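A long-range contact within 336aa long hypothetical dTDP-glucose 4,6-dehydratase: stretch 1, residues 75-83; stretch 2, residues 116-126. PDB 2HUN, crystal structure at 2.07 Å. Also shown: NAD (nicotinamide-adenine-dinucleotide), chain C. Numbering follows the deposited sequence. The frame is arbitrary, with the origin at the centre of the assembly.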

# COMPACT_ATOMS: atom_id res chain seq x y z
N LYS A 75 6.77 -5.79 -26.26
CA LYS A 75 7.48 -5.07 -27.31
C LYS A 75 8.09 -3.70 -27.00
O LYS A 75 8.58 -3.04 -27.92
CB LYS A 75 6.56 -4.93 -28.52
CG LYS A 75 5.41 -3.96 -28.31
CD LYS A 75 4.44 -3.94 -29.49
CE LYS A 75 3.44 -5.07 -29.41
NZ LYS A 75 2.27 -4.81 -30.29
N VAL A 76 8.11 -3.27 -25.75
CA VAL A 76 8.69 -1.96 -25.46
C VAL A 76 9.97 -2.03 -24.63
O VAL A 76 10.30 -3.06 -24.07
CB VAL A 76 7.68 -1.04 -24.72
CG1 VAL A 76 6.48 -0.75 -25.62
CG2 VAL A 76 7.24 -1.68 -23.42
N ASP A 77 10.68 -0.91 -24.58
CA ASP A 77 11.93 -0.80 -23.82
C ASP A 77 11.67 -0.16 -22.47
O ASP A 77 12.44 -0.34 -21.52
CB ASP A 77 12.94 0.05 -24.57
CG ASP A 77 13.25 -0.49 -25.94
OD1 ASP A 77 13.80 -1.61 -26.03
OD2 ASP A 77 12.93 0.19 -26.93
N GLY A 78 10.60 0.62 -22.39
CA GLY A 78 10.26 1.29 -21.15
C GLY A 78 8.76 1.44 -20.97
O GLY A 78 8.01 1.43 -21.95
N VAL A 79 8.33 1.57 -19.72
CA VAL A 79 6.93 1.71 -19.39
C VAL A 79 6.75 2.86 -18.39
O VAL A 79 7.32 2.83 -17.31
CB VAL A 79 6.36 0.43 -18.76
CG1 VAL A 79 4.91 0.64 -18.36
CG2 VAL A 79 6.47 -0.74 -19.74
N VAL A 80 5.96 3.86 -18.77
CA VAL A 80 5.68 5.00 -17.90
C VAL A 80 4.20 4.88 -17.55
O VAL A 80 3.34 5.10 -18.40
CB VAL A 80 5.96 6.33 -18.62
CG1 VAL A 80 5.58 7.50 -17.73
CG2 VAL A 80 7.45 6.41 -18.98
N HIS A 81 3.93 4.51 -16.30
CA HIS A 81 2.59 4.22 -15.75
C HIS A 81 1.84 5.46 -15.18
O HIS A 81 1.95 5.79 -14.01
CB HIS A 81 2.74 3.15 -14.67
CG HIS A 81 1.38 2.62 -14.29
ND1 HIS A 81 0.40 2.36 -15.20
CD2 HIS A 81 0.90 2.29 -13.02
CE1 HIS A 81 -0.64 1.88 -14.49
NE2 HIS A 81 -0.37 1.83 -13.18
N LEU A 82 1.01 6.13 -15.97
CA LEU A 82 0.24 7.27 -15.47
C LEU A 82 -1.23 6.94 -15.25
O LEU A 82 -1.93 7.66 -14.53
CB LEU A 82 0.36 8.43 -16.45
CG LEU A 82 1.76 9.03 -16.54
CD1 LEU A 82 2.17 9.21 -17.99
CD2 LEU A 82 1.80 10.34 -15.79
N ALA A 83 -1.71 5.84 -15.84
CA ALA A 83 -3.10 5.44 -15.71
C ALA A 83 -3.59 5.25 -14.28
O ALA A 83 -2.99 4.50 -13.50
CB ALA A 83 -3.35 4.17 -16.52
N GLU A 116 6.58 -11.46 -18.83
CA GLU A 116 7.01 -11.29 -20.22
C GLU A 116 8.35 -10.61 -20.48
O GLU A 116 9.10 -11.03 -21.36
CB GLU A 116 5.95 -10.52 -21.01
CG GLU A 116 4.61 -11.22 -21.16
CD GLU A 116 4.65 -12.36 -22.15
OE1 GLU A 116 5.68 -12.52 -22.85
OE2 GLU A 116 3.65 -13.10 -22.25
N ASN A 117 8.66 -9.55 -19.74
CA ASN A 117 9.89 -8.81 -19.99
C ASN A 117 10.44 -8.12 -18.74
O ASN A 117 10.36 -6.89 -18.62
CB ASN A 117 9.60 -7.77 -21.07
CG ASN A 117 10.85 -7.07 -21.57
OD1 ASN A 117 11.95 -7.62 -21.47
ND2 ASN A 117 10.70 -5.86 -22.08
N PRO A 118 11.02 -8.89 -17.82
CA PRO A 118 11.58 -8.34 -16.58
C PRO A 118 12.68 -7.29 -16.72
O PRO A 118 13.03 -6.63 -15.75
CB PRO A 118 12.04 -9.59 -15.83
CG PRO A 118 12.40 -10.54 -16.93
CD PRO A 118 11.25 -10.34 -17.90
N GLU A 119 13.22 -7.13 -17.92
CA GLU A 119 14.28 -6.15 -18.12
C GLU A 119 13.77 -4.77 -18.55
O GLU A 119 14.54 -3.82 -18.65
CB GLU A 119 15.29 -6.67 -19.15
CG GLU A 119 15.70 -8.10 -18.87
CD GLU A 119 16.84 -8.57 -19.76
OE1 GLU A 119 16.82 -8.23 -20.96
OE2 GLU A 119 17.73 -9.28 -19.25
N VAL A 120 12.47 -4.67 -18.80
CA VAL A 120 11.88 -3.40 -19.22
C VAL A 120 12.04 -2.35 -18.12
O VAL A 120 11.95 -2.66 -16.94
CB VAL A 120 10.37 -3.57 -19.55
CG1 VAL A 120 9.56 -3.72 -18.27
CG2 VAL A 120 9.87 -2.39 -20.36
N ARG A 121 12.31 -1.11 -18.51
CA ARG A 121 12.47 -0.02 -17.55
C ARG A 121 11.07 0.47 -17.19
O ARG A 121 10.34 0.95 -18.05
CB ARG A 121 13.30 1.10 -18.15
CG ARG A 121 13.42 2.35 -17.27
CD ARG A 121 13.98 2.05 -15.89
NE ARG A 121 14.08 3.26 -15.08
CZ ARG A 121 14.08 3.28 -13.75
NH1 ARG A 121 13.99 2.15 -13.07
NH2 ARG A 121 14.17 4.43 -13.11
N PHE A 122 10.71 0.37 -15.91
CA PHE A 122 9.38 0.76 -15.44
C PHE A 122 9.36 1.93 -14.46
O PHE A 122 10.07 1.93 -13.47
CB PHE A 122 8.73 -0.47 -14.80
CG PHE A 122 7.39 -0.21 -14.18
CD1 PHE A 122 6.32 0.26 -14.94
CD2 PHE A 122 7.18 -0.50 -12.84
CE1 PHE A 122 5.06 0.43 -14.37
CE2 PHE A 122 5.93 -0.34 -12.26
CZ PHE A 122 4.86 0.12 -13.02
N VAL A 123 8.53 2.94 -14.76
CA VAL A 123 8.38 4.09 -13.89
C VAL A 123 6.91 4.15 -13.46
O VAL A 123 6.02 4.30 -14.30
CB VAL A 123 8.75 5.41 -14.59
CG1 VAL A 123 8.34 6.59 -13.71
CG2 VAL A 123 10.26 5.46 -14.86
N HIS A 124 6.68 4.03 -12.16
CA HIS A 124 5.34 4.07 -11.57
C HIS A 124 5.10 5.49 -11.06
O HIS A 124 5.82 5.96 -10.16
CB HIS A 124 5.28 3.08 -10.40
CG HIS A 124 3.95 3.02 -9.71
ND1 HIS A 124 2.83 2.46 -10.29
CD2 HIS A 124 3.58 3.40 -8.47
CE1 HIS A 124 1.83 2.49 -9.43
NE2 HIS A 124 2.26 3.06 -8.31
N VAL A 125 4.10 6.17 -11.63
CA VAL A 125 3.77 7.54 -11.23
C VAL A 125 2.75 7.54 -10.08
O VAL A 125 1.67 6.93 -10.17
CB VAL A 125 3.21 8.35 -12.43
CG1 VAL A 125 2.96 9.80 -12.01
CG2 VAL A 125 4.20 8.31 -13.58
N SER A 126 3.08 8.23 -9.00
CA SER A 126 2.21 8.27 -7.83
C SER A 126 2.00 9.71 -7.34
O SER A 126 2.43 10.67 -7.99
CB SER A 126 2.79 7.38 -6.73
OG SER A 126 1.84 7.14 -5.70
PA NAD C . -6.25 12.26 -15.60
O1A NAD C . -7.46 11.94 -14.83
O2A NAD C . -6.20 13.51 -16.41
O5B NAD C . -6.00 11.04 -16.61
C5B NAD C . -5.90 9.67 -16.19
C4B NAD C . -5.79 8.89 -17.51
O4B NAD C . -5.63 7.48 -17.24
C3B NAD C . -7.08 9.04 -18.36
O3B NAD C . -6.75 9.31 -19.73
C2B NAD C . -7.82 7.71 -18.11
O2B NAD C . -8.72 7.28 -19.13
C1B NAD C . -6.66 6.74 -17.89
N9A NAD C . -7.00 5.57 -17.05
C8A NAD C . -7.55 5.55 -15.83
N7A NAD C . -7.69 4.29 -15.43
C5A NAD C . -7.24 3.49 -16.39
C6A NAD C . -7.13 2.08 -16.56
N6A NAD C . -7.52 1.20 -15.64
N1A NAD C . -6.57 1.61 -17.77
C2A NAD C . -6.16 2.52 -18.76
N3A NAD C . -6.26 3.85 -18.60
C4A NAD C . -6.79 4.31 -17.44
O3 NAD C . -5.13 12.45 -14.49
PN NAD C . -3.61 12.86 -14.45
O1N NAD C . -3.63 14.07 -13.58
O2N NAD C . -3.06 13.08 -15.81
O5D NAD C . -2.89 11.70 -13.59
C5D NAD C . -1.79 10.91 -14.06
C4D NAD C . -1.10 10.25 -12.84
O4D NAD C . -0.39 11.22 -12.06
C3D NAD C . -2.09 9.53 -11.92
O3D NAD C . -1.52 8.25 -11.54
C2D NAD C . -2.21 10.49 -10.71
O2D NAD C . -2.51 9.75 -9.52
C1D NAD C . -0.84 11.15 -10.70
N1N NAD C . -0.81 12.51 -10.11
C2N NAD C . -1.45 13.63 -10.73
C3N NAD C . -1.36 14.89 -10.11
C7N NAD C . -2.01 16.15 -10.73
O7N NAD C . -1.75 17.26 -10.24
N7N NAD C . -2.83 16.02 -11.77
C4N NAD C . -0.64 15.04 -8.90
C5N NAD C . -0.01 13.93 -8.31
C6N NAD C . -0.09 12.66 -8.90

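The two stretches lie side by side as neighbouring parallel β-strands, 78-81 against 121-126, with axes only 7° apart and 4.6 Å at closest approach. Contact begins before the strand proper, where Val76 CG2 lies 4.1 Å from Val120 CG2. Val120 closes a type I turn that starts at Asn117, secured by a hydrogen bond from Val120 N to Asn117 O (3.1 Å), and the strand begins at the next residue, Arg121.

The side chain of Asp77 points away from stretch 2, but its carbonyl opens the backbone ladder by accepting a hydrogen bond from Arg121 N (3.1 Å to Asp77 O). Gly78, opposite Arg121, brings its backbone in close: its CA is 3.1 Å from Arg121 O in a CA-H...O contact. The same carbonyl accepts the shortest hydrogen bond of the ladder, from Val79 N (2.7 Å to Arg121 O). Val79 O then receives Val123 N at 2.8 Å, so Val79 bonds through both its amide and its carbonyl to the residues flanking its partner Phe122, as expected of parallel strands. Its side chain packs against two neighbours, with CG2 3.8 Å from Val120 CG2 and CG1 3.7 Å from Phe122 CD1.

Val80 shares the other face with Val123 and makes no hydrogen bond to stretch 2. His81 repeats the pattern of Val79: His81 N donates to Val123 O (2.9 Å), and His81 O accepts from Val125 N (3.2 Å). Its CB rests 3.6 Å from Phe122 CE1, while its ring meets that of His124 rim to rim, His81 CD2 lying 3.3 Å from His124 ND1.

Beyond the strand, Leu82 CD2 reaches Val125 CG2 at 3.8 Å, an apolar contact. Leu82 O accepts a hydrogen bond from NAD O3D (3.1 Å), and Val125 CG1 approaches NAD O4D at 3.6 Å, so both stretches border the dinucleotide.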